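Local coordinates for protein rhodopsin (Rubrobacter xylanophilus, PDB 6KFQ) that pumps protons as a highly thermostable, retinal-binding microbial rhodopsin of seven transmembrane helices and probably acts as a photoreceptor, at residues Y33-T38 and Q221-I226. Residues are numbered along the deposited sequence; the frame is centred on the assembly and turned at random.
Sequences YFFVIT and QALSDI. With SO4 (sulfate ion), chain T.
Leu223 sets one methyl against each of two phenylalanine rings of helix 32-53, Phe34 and Phe35. Leu223 CD1 lies 3.5 Å from Phe35 CE2 and equally near Phe35 CZ, at the ring tip. Leu223 CD2 lies 3.8 Å from Phe34 CD2. With Leu223 CG beside the backbone N and CD1 anti to CA (chi2 -177°), the fork serves both rings. Phe34 is shared: its outer end also meets Ile226, with Phe34 CZ 4.1 Å from Ile226 CD1, the two side chains crossing at about a right angle. Tyr33 takes the crowded chi1 position (58°). Tyr33 CE1 lies over one face of the Phe34 ring, 3.6 Å above its plane and offset toward the rim. Tyr33 OH ends 3.7 Å from Ile226 CG2. Tyr33 N makes a weak hydrogen bond to a sulfate, probably from the crystallisation liquor, that Arg32 N also binds. An alanine at Phe34 would remove the ring that Leu223, Ile226 and Tyr33 share and would probably loosen the attachment of helix 220-228. Leu88 of helix 70-90 also touches Phe34. The contact thus fastens the short C-terminal helix to the start of a transmembrane helix. The grip is mainly apolar, so it rests on shape and burial rather than on directed polar bonds.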
loop_
_atom_site.group_PDB
_atom_site.type_symbol
_atom_site.label_atom_id
_atom_site.label_comp_id
_atom_site.label_asym_id
_atom_site.label_seq_id
_atom_site.Cartn_x
_atom_site.Cartn_y
_atom_site.Cartn_z
ATOM N N TYR A 33 -6.874 0.553 -17.423
ATOM C CA TYR A 33 -7.343 0.573 -16.040
ATOM C C TYR A 33 -6.204 0.341 -15.053
ATOM O O TYR A 33 -6.272 0.825 -13.921
ATOM C CB TYR A 33 -8.462 -0.450 -15.824
ATOM C CG TYR A 33 -8.096 -1.884 -16.144
ATOM C CD1 TYR A 33 -7.643 -2.749 -15.155
ATOM C CD2 TYR A 33 -8.219 -2.373 -17.435
ATOM C CE1 TYR A 33 -7.308 -4.059 -15.450
ATOM C CE2 TYR A 33 -7.898 -3.676 -17.739
ATOM C CZ TYR A 33 -7.443 -4.515 -16.749
ATOM O OH TYR A 33 -7.121 -5.810 -17.081
ATOM N N PHE A 34 -5.152 -0.379 -15.456
ATOM C CA PHE A 34 -3.977 -0.509 -14.595
ATOM C C PHE A 34 -3.343 0.851 -14.338
ATOM O O PHE A 34 -3.002 1.193 -13.198
ATOM C CB PHE A 34 -2.954 -1.451 -15.229
ATOM C CG PHE A 34 -3.268 -2.907 -15.053
ATOM C CD1 PHE A 34 -3.210 -3.493 -13.802
ATOM C CD2 PHE A 34 -3.594 -3.697 -16.146
ATOM C CE1 PHE A 34 -3.491 -4.846 -13.638
ATOM C CE2 PHE A 34 -3.875 -5.049 -15.990
ATOM C CZ PHE A 34 -3.823 -5.622 -14.732
ATOM N N PHE A 35 -3.168 1.640 -15.398
ATOM C CA PHE A 35 -2.553 2.955 -15.256
ATOM C C PHE A 35 -3.414 3.871 -14.396
ATOM O O PHE A 35 -2.890 4.667 -13.605
ATOM C CB PHE A 35 -2.312 3.564 -16.646
ATOM C CG PHE A 35 -1.314 2.797 -17.468
ATOM C CD1 PHE A 35 -0.012 3.243 -17.591
ATOM C CD2 PHE A 35 -1.667 1.598 -18.076
ATOM C CE1 PHE A 35 0.914 2.528 -18.319
ATOM C CE2 PHE A 35 -0.746 0.873 -18.802
ATOM C CZ PHE A 35 0.545 1.338 -18.931
ATOM N N VAL A 36 -4.736 3.756 -14.520
ATOM C CA VAL A 36 -5.639 4.586 -13.728
ATOM C C VAL A 36 -5.567 4.200 -12.253
ATOM O O VAL A 36 -5.450 5.063 -11.376
ATOM C CB VAL A 36 -7.074 4.478 -14.272
ATOM C CG1 VAL A 36 -8.038 5.251 -13.395
ATOM C CG2 VAL A 36 -7.130 4.980 -15.704
ATOM N N ILE A 37 -5.634 2.896 -11.960
ATOM C CA ILE A 37 -5.566 2.434 -10.573
ATOM C C ILE A 37 -4.249 2.841 -9.938
ATOM O O ILE A 37 -4.208 3.280 -8.781
ATOM C CB ILE A 37 -5.752 0.907 -10.507
ATOM C CG1 ILE A 37 -7.145 0.499 -10.998
ATOM C CG2 ILE A 37 -5.493 0.403 -9.096
ATOM C CD1 ILE A 37 -7.357 -1.026 -11.035
ATOM N N THR A 38 -3.149 2.687 -10.675
ATOM C CA THR A 38 -1.829 2.918 -10.096
ATOM C C THR A 38 -1.546 4.407 -9.913
ATOM O O THR A 38 -0.868 4.797 -8.953
ATOM C CB THR A 38 -0.770 2.249 -10.974
ATOM O OG1 THR A 38 -1.080 0.853 -11.088
ATOM C CG2 THR A 38 0.602 2.399 -10.363
ATOM N N GLN A 221 4.850 -5.590 -22.104
ATOM C CA GLN A 221 4.561 -6.902 -22.675
ATOM C C GLN A 221 3.505 -7.625 -21.858
ATOM O O GLN A 221 2.545 -8.179 -22.407
ATOM C CB GLN A 221 5.833 -7.742 -22.747
ATOM C CG GLN A 221 5.584 -9.192 -23.135
ATOM C CD GLN A 221 6.792 -10.071 -22.890
ATOM O OE1 GLN A 221 7.794 -9.622 -22.330
ATOM N NE2 GLN A 221 6.703 -11.331 -23.302
ATOM N N ALA A 222 3.672 -7.633 -20.535
ATOM C CA ALA A 222 2.693 -8.264 -19.657
ATOM C C ALA A 222 1.329 -7.601 -19.795
ATOM O O ALA A 222 0.306 -8.278 -19.937
ATOM C CB ALA A 222 3.186 -8.198 -18.214
ATOM N N LEU A 223 1.302 -6.269 -19.761
ATOM C CA LEU A 223 0.048 -5.542 -19.927
ATOM C C LEU A 223 -0.624 -5.913 -21.245
ATOM O O LEU A 223 -1.796 -6.307 -21.269
ATOM C CB LEU A 223 0.306 -4.035 -19.839
ATOM C CG LEU A 223 0.844 -3.619 -18.462
ATOM C CD1 LEU A 223 1.025 -2.117 -18.366
ATOM C CD2 LEU A 223 -0.059 -4.136 -17.351
ATOM N N SER A 224 0.125 -5.852 -22.346
ATOM C CA SER A 224 -0.458 -6.180 -23.643
ATOM C C SER A 224 -0.938 -7.623 -23.681
ATOM O O SER A 224 -1.962 -7.922 -24.305
ATOM C CB SER A 224 0.549 -5.913 -24.765
ATOM O OG SER A 224 1.665 -6.777 -24.673
ATOM N N ASP A 225 -0.216 -8.533 -23.015
ATOM C CA ASP A 225 -0.687 -9.909 -22.871
ATOM C C ASP A 225 -2.084 -9.941 -22.265
ATOM O O ASP A 225 -2.974 -10.649 -22.749
ATOM C CB ASP A 225 0.286 -10.714 -22.003
ATOM C CG ASP A 225 1.491 -11.221 -22.774
ATOM O OD1 ASP A 225 1.533 -11.049 -24.009
ATOM O OD2 ASP A 225 2.397 -11.803 -22.137
ATOM N N ILE A 226 -2.288 -9.168 -21.197
ATOM C CA ILE A 226 -3.585 -9.129 -20.527
ATOM C C ILE A 226 -4.606 -8.390 -21.380
ATOM O O ILE A 226 -5.762 -8.815 -21.496
ATOM C CB ILE A 226 -3.437 -8.490 -19.132
ATOM C CG1 ILE A 226 -2.550 -9.362 -18.248
ATOM C CG2 ILE A 226 -4.801 -8.278 -18.476
ATOM C CD1 ILE A 226 -2.198 -8.726 -16.924
HETATM S S SO4 T . -9.089 -0.035 -21.158
HETATM O O1 SO4 T . -8.754 -0.044 -19.737
HETATM O O2 SO4 T . -9.951 1.105 -21.457
HETATM O O3 SO4 T . -7.863 0.061 -21.948
HETATM O O4 SO4 T . -9.794 -1.269 -21.491
#